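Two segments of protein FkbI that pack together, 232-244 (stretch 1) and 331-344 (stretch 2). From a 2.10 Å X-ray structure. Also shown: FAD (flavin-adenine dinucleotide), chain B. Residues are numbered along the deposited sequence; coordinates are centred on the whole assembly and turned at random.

Stretch 1 232-244: GCVGILRACRTAA
Stretch 2 331-344: HVVERAYRDAKLME

Two helices can pack through apolar side chains alone, without a hydrogen bond between them; residues 232-244 and 331-344 of FkbI are a compact example, to which Ala 336 and Ala 243 contribute small side chains. Stretch 1 is helical throughout, part of a longer helix. In stretch 2, His 331 holds the N-cap position (phi/psi -39/131°) and the helix runs from Val 332 onward. Backbone angles stay near -65/-40° through stretch 1 and most of stretch 2, with psi rising to -28° at Met 343 and -20° at Glu 344. The chains run roughly antiparallel, their N-to-C directions 144° apart (signed crossing angle -144°), and the axes approach to 9.4 Å.

The register follows from this direction: as stretch 1 advances, its partners step backward. CA of Cys 233 lies 7.1 Å from CA of Ala 340, CA of Ile 236 lies 6.1 Å from CA of Ala 336, and CA of Cys 240 lies 5.9 Å from CA of Val 333. Of these three pairs the closest is Cys 240 with Val 333.

Backbone hydrogen bonds remain within each helix. Cys 240 N to Ile 236 O, at 2.9 Å, typifies the i to i-4 pattern of stretch 1. In stretch 2 the pattern loosens where Lys 341 N reaches Tyr 337 O and Leu 342 N reaches Arg 338 O, both weak at 3.5 Å.

Contact across the seam is apolar, and 382 Å² is buried, both sides summed. Ala 336 is central: its CB points toward stretch 1 and meets CG2 of Ile 236 at 3.7 Å and SG of Cys 240 (chi1 m) at 3.4 Å. The methyl group packs against both a branched aliphatic chain and a polarizable sulfur. Ile 236, in the mt rotamer, also extends CD1 to 4.4 Å from CG of Met 343. Cys 233, again chi1 m, sets SG 3.8 Å from CB of Met 343; that methionine starts toward stretch 1, but with chi1 and chi2 both m its end leads away. At the other end, CB of Ala 243 lies 3.7 Å from CG2 of Val 333 (chi1 t) and 4.0 Å from CG2 of Val 332 (chi1 m).

Charged groups pair along stretch 2 instead of across the seam. Arg 338 NE donates to Glu 334 OE1 at 2.8 Å, nearly linear at 176°, and Lys 341 NZ donates to Glu 344 OE2 at 2.9 Å; both are salt bridges, between residues four and three positions apart, about one turn. Beyond the helix pair, Leu 342 places CD2 3.5 Å from C7M of FAD, a methyl-to-methyl contact with the flavin.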

# COMPACT_ATOMS: atom_id res chain seq x y z
N GLY A 232 -0.57 3.67 -6.72
CA GLY A 232 -1.76 2.86 -6.71
C GLY A 232 -2.96 3.72 -7.08
O GLY A 232 -3.84 3.29 -7.83
N CYS A 233 -2.98 4.94 -6.57
CA CYS A 233 -4.08 5.87 -6.85
C CYS A 233 -4.10 6.31 -8.30
O CYS A 233 -5.16 6.57 -8.85
CB CYS A 233 -4.01 7.07 -5.92
SG CYS A 233 -4.30 6.59 -4.20
N VAL A 234 -2.92 6.42 -8.90
CA VAL A 234 -2.86 6.77 -10.31
C VAL A 234 -3.58 5.63 -11.05
O VAL A 234 -4.30 5.87 -12.02
CB VAL A 234 -1.40 6.84 -10.82
CG1 VAL A 234 -1.38 7.06 -12.34
CG2 VAL A 234 -0.67 7.98 -10.13
N GLY A 235 -3.39 4.40 -10.56
CA GLY A 235 -4.04 3.25 -11.18
C GLY A 235 -5.55 3.33 -11.07
O GLY A 235 -6.28 3.05 -12.03
N ILE A 236 -6.03 3.73 -9.89
CA ILE A 236 -7.46 3.88 -9.67
C ILE A 236 -8.02 4.91 -10.65
O ILE A 236 -9.09 4.71 -11.25
CB ILE A 236 -7.75 4.30 -8.22
CG1 ILE A 236 -7.26 3.20 -7.26
CG2 ILE A 236 -9.24 4.57 -8.05
CD1 ILE A 236 -7.45 3.51 -5.78
N LEU A 237 -7.30 6.02 -10.83
CA LEU A 237 -7.74 7.06 -11.75
C LEU A 237 -7.76 6.51 -13.18
O LEU A 237 -8.65 6.85 -13.96
CB LEU A 237 -6.84 8.29 -11.66
CG LEU A 237 -7.11 9.16 -10.42
CD1 LEU A 237 -5.92 10.03 -10.10
CD2 LEU A 237 -8.36 10.00 -10.66
N ARG A 238 -6.79 5.67 -13.52
CA ARG A 238 -6.76 5.06 -14.85
C ARG A 238 -8.01 4.23 -15.07
O ARG A 238 -8.67 4.33 -16.11
CB ARG A 238 -5.54 4.13 -15.02
CG ARG A 238 -4.20 4.81 -15.24
CD ARG A 238 -3.10 3.77 -15.51
NE ARG A 238 -1.77 4.36 -15.62
CZ ARG A 238 -0.65 3.67 -15.78
NH1 ARG A 238 -0.67 2.34 -15.85
NH2 ARG A 238 0.51 4.31 -15.87
N ALA A 239 -8.34 3.39 -14.09
CA ALA A 239 -9.53 2.53 -14.21
C ALA A 239 -10.81 3.36 -14.30
O ALA A 239 -11.72 3.03 -15.08
CB ALA A 239 -9.62 1.58 -13.02
N CYS A 240 -10.88 4.43 -13.51
CA CYS A 240 -12.07 5.28 -13.53
C CYS A 240 -12.19 6.05 -14.84
O CYS A 240 -13.28 6.14 -15.41
CB CYS A 240 -12.04 6.26 -12.35
SG CYS A 240 -12.27 5.44 -10.76
N ARG A 241 -11.07 6.59 -15.32
CA ARG A 241 -11.10 7.34 -16.58
C ARG A 241 -11.48 6.43 -17.75
O ARG A 241 -12.32 6.79 -18.58
CB ARG A 241 -9.74 8.00 -16.84
CG ARG A 241 -9.69 8.87 -18.11
CD ARG A 241 -9.13 8.11 -19.31
NE ARG A 241 -7.74 7.73 -19.07
CZ ARG A 241 -6.99 7.01 -19.90
NH1 ARG A 241 -7.50 6.57 -21.06
NH2 ARG A 241 -5.74 6.72 -19.58
N THR A 242 -10.89 5.24 -17.80
CA THR A 242 -11.18 4.32 -18.89
C THR A 242 -12.60 3.77 -18.86
O THR A 242 -13.21 3.56 -19.91
CB THR A 242 -10.18 3.15 -18.92
OG1 THR A 242 -10.21 2.46 -17.67
CG2 THR A 242 -8.78 3.66 -19.19
N ALA A 243 -13.14 3.54 -17.67
CA ALA A 243 -14.50 3.03 -17.54
C ALA A 243 -15.51 4.12 -17.91
O ALA A 243 -16.51 3.86 -18.57
CB ALA A 243 -14.76 2.53 -16.11
N ALA A 244 -15.24 5.35 -17.48
CA ALA A 244 -16.12 6.47 -17.77
C ALA A 244 -16.13 6.77 -19.27
O ALA A 244 -17.19 6.95 -19.86
CB ALA A 244 -15.69 7.71 -16.99
N HIS A 331 -18.22 -3.98 -9.81
CA HIS A 331 -17.67 -2.88 -10.60
C HIS A 331 -16.39 -2.13 -10.25
O HIS A 331 -16.23 -1.66 -9.13
CB HIS A 331 -18.76 -1.82 -10.81
CG HIS A 331 -18.76 -1.22 -12.19
ND1 HIS A 331 -19.57 -1.69 -13.20
CD2 HIS A 331 -17.99 -0.25 -12.74
CE1 HIS A 331 -19.29 -1.04 -14.32
NE2 HIS A 331 -18.33 -0.17 -14.06
N VAL A 332 -15.53 -1.99 -11.26
CA VAL A 332 -14.28 -1.25 -11.13
C VAL A 332 -14.57 0.12 -10.53
O VAL A 332 -13.86 0.58 -9.64
CB VAL A 332 -13.57 -1.01 -12.51
CG1 VAL A 332 -12.93 -2.29 -12.98
CG2 VAL A 332 -14.58 -0.52 -13.55
N VAL A 333 -15.62 0.78 -11.01
CA VAL A 333 -15.96 2.10 -10.49
C VAL A 333 -16.53 1.97 -9.08
O VAL A 333 -16.26 2.81 -8.22
CB VAL A 333 -16.94 2.82 -11.43
CG1 VAL A 333 -17.42 4.12 -10.80
CG2 VAL A 333 -16.24 3.15 -12.75
N GLU A 334 -17.29 0.91 -8.85
CA GLU A 334 -17.88 0.64 -7.54
C GLU A 334 -16.77 0.50 -6.49
O GLU A 334 -16.82 1.11 -5.43
CB GLU A 334 -18.67 -0.67 -7.59
CG GLU A 334 -18.68 -1.44 -6.27
CD GLU A 334 -19.50 -0.73 -5.24
OE1 GLU A 334 -19.29 -0.94 -4.02
OE2 GLU A 334 -20.37 0.05 -5.66
N ARG A 335 -15.78 -0.33 -6.81
CA ARG A 335 -14.65 -0.58 -5.94
C ARG A 335 -13.72 0.64 -5.81
O ARG A 335 -13.19 0.90 -4.73
CB ARG A 335 -13.85 -1.78 -6.46
CG ARG A 335 -14.61 -3.09 -6.38
CD ARG A 335 -13.74 -4.27 -6.81
NE ARG A 335 -13.59 -4.39 -8.26
CZ ARG A 335 -12.54 -3.97 -8.95
NH1 ARG A 335 -11.52 -3.39 -8.34
NH2 ARG A 335 -12.50 -4.16 -10.27
N ALA A 336 -13.53 1.36 -6.91
CA ALA A 336 -12.67 2.55 -6.89
C ALA A 336 -13.22 3.55 -5.87
O ALA A 336 -12.47 4.16 -5.12
CB ALA A 336 -12.63 3.19 -8.28
N TYR A 337 -14.54 3.71 -5.87
CA TYR A 337 -15.20 4.65 -4.97
C TYR A 337 -14.86 4.33 -3.51
O TYR A 337 -14.44 5.22 -2.75
CB TYR A 337 -16.71 4.61 -5.23
CG TYR A 337 -17.51 5.64 -4.46
CD1 TYR A 337 -17.26 7.01 -4.63
CD2 TYR A 337 -18.52 5.25 -3.59
CE1 TYR A 337 -18.01 7.97 -3.94
CE2 TYR A 337 -19.27 6.20 -2.89
CZ TYR A 337 -19.01 7.56 -3.07
OH TYR A 337 -19.74 8.49 -2.37
N ARG A 338 -15.04 3.07 -3.11
CA ARG A 338 -14.75 2.64 -1.74
C ARG A 338 -13.25 2.58 -1.45
O ARG A 338 -12.81 2.95 -0.35
CB ARG A 338 -15.35 1.26 -1.45
CG ARG A 338 -16.87 1.26 -1.22
CD ARG A 338 -17.40 -0.15 -0.88
NE ARG A 338 -17.30 -1.07 -2.02
CZ ARG A 338 -16.37 -2.01 -2.16
NH1 ARG A 338 -15.43 -2.18 -1.23
NH2 ARG A 338 -16.35 -2.77 -3.26
N ASP A 339 -12.47 2.11 -2.42
CA ASP A 339 -11.03 1.98 -2.24
C ASP A 339 -10.32 3.32 -2.11
O ASP A 339 -9.47 3.48 -1.25
CB ASP A 339 -10.39 1.18 -3.39
CG ASP A 339 -10.90 -0.25 -3.47
OD1 ASP A 339 -11.51 -0.75 -2.49
OD2 ASP A 339 -10.68 -0.90 -4.52
N ALA A 340 -10.69 4.27 -2.97
CA ALA A 340 -10.07 5.60 -2.97
C ALA A 340 -10.34 6.34 -1.66
O ALA A 340 -9.48 7.08 -1.17
CB ALA A 340 -10.57 6.42 -4.17
N LYS A 341 -11.53 6.15 -1.10
CA LYS A 341 -11.89 6.80 0.15
C LYS A 341 -10.88 6.38 1.22
O LYS A 341 -10.38 7.21 1.98
CB LYS A 341 -13.30 6.38 0.56
CG LYS A 341 -13.79 6.95 1.88
CD LYS A 341 -13.86 8.47 1.85
CE LYS A 341 -12.71 9.09 2.64
NZ LYS A 341 -12.77 10.58 2.58
N LEU A 342 -10.57 5.08 1.25
CA LEU A 342 -9.62 4.55 2.23
C LEU A 342 -8.21 5.12 2.03
O LEU A 342 -7.50 5.37 3.00
CB LEU A 342 -9.60 3.02 2.16
CG LEU A 342 -10.27 2.27 3.32
CD1 LEU A 342 -11.50 3.02 3.82
CD2 LEU A 342 -10.64 0.86 2.87
N MET A 343 -7.81 5.34 0.78
CA MET A 343 -6.48 5.88 0.48
C MET A 343 -6.30 7.29 1.04
O MET A 343 -5.17 7.70 1.33
CB MET A 343 -6.24 5.88 -1.03
CG MET A 343 -6.25 4.48 -1.65
SD MET A 343 -5.07 3.36 -0.87
CE MET A 343 -6.13 2.54 0.34
N GLU A 344 -7.39 8.04 1.18
CA GLU A 344 -7.33 9.39 1.73
C GLU A 344 -7.06 9.35 3.24
O GLU A 344 -6.63 10.34 3.84
CB GLU A 344 -8.65 10.13 1.51
CG GLU A 344 -8.88 10.64 0.10
CD GLU A 344 -10.19 11.39 -0.05
OE1 GLU A 344 -10.16 12.61 -0.35
OE2 GLU A 344 -11.26 10.76 0.14
PA FAD B . -7.20 8.83 13.93
O1A FAD B . -5.81 8.64 13.54
O2A FAD B . -8.06 8.25 15.02
O5B FAD B . -8.18 9.27 12.84
C5B FAD B . -8.25 10.63 13.00
C4B FAD B . -9.09 11.44 12.06
O4B FAD B . -8.65 12.68 12.73
C3B FAD B . -8.42 11.43 10.72
O3B FAD B . -9.33 11.88 9.78
C2B FAD B . -7.28 12.32 10.86
O2B FAD B . -6.71 12.96 9.69
C1B FAD B . -7.73 13.37 11.92
N9A FAD B . -6.64 13.80 12.72
C8A FAD B . -5.87 13.13 13.71
N7A FAD B . -4.92 13.84 14.25
C5A FAD B . -5.01 15.06 13.62
C6A FAD B . -4.29 16.26 13.75
N6A FAD B . -3.27 16.40 14.61
N1A FAD B . -4.65 17.32 12.94
C2A FAD B . -5.67 17.21 12.06
N3A FAD B . -6.46 16.07 11.87
C4A FAD B . -6.00 15.04 12.74
N1 FAD B . -1.71 0.48 9.59
C2 FAD B . -0.50 -0.22 9.64
O2 FAD B . 0.32 -0.06 10.55
N3 FAD B . -0.21 -1.14 8.63
C4 FAD B . -1.06 -1.44 7.54
O4 FAD B . -0.70 -2.30 6.68
C4X FAD B . -2.25 -0.75 7.53
N5 FAD B . -3.15 -1.07 6.42
C5X FAD B . -4.40 -0.42 6.38
C6 FAD B . -5.35 -0.68 5.36
C7 FAD B . -6.65 -0.08 5.29
C7M FAD B . -7.60 -0.43 4.15
C8 FAD B . -7.01 0.83 6.32
C8M FAD B . -8.36 1.51 6.40
C9 FAD B . -6.12 1.13 7.32
C9A FAD B . -4.80 0.55 7.38
N10 FAD B . -3.81 0.84 8.45
C10 FAD B . -2.57 0.20 8.55
C1' FAD B . -4.34 1.85 9.26
C2' FAD B . -3.92 3.34 8.72
O2' FAD B . -2.60 3.43 9.33
C3' FAD B . -4.78 4.22 9.44
O3' FAD B . -5.72 4.80 8.51
C4' FAD B . -4.48 5.47 10.30
O4' FAD B . -3.47 5.45 11.27
C5' FAD B . -5.80 5.48 10.91
O5' FAD B . -5.83 5.89 12.25
P FAD B . -7.27 5.73 12.98
O1P FAD B . -6.14 5.61 13.78
O2P FAD B . -8.05 5.71 14.32
O3P FAD B . -7.35 7.28 13.48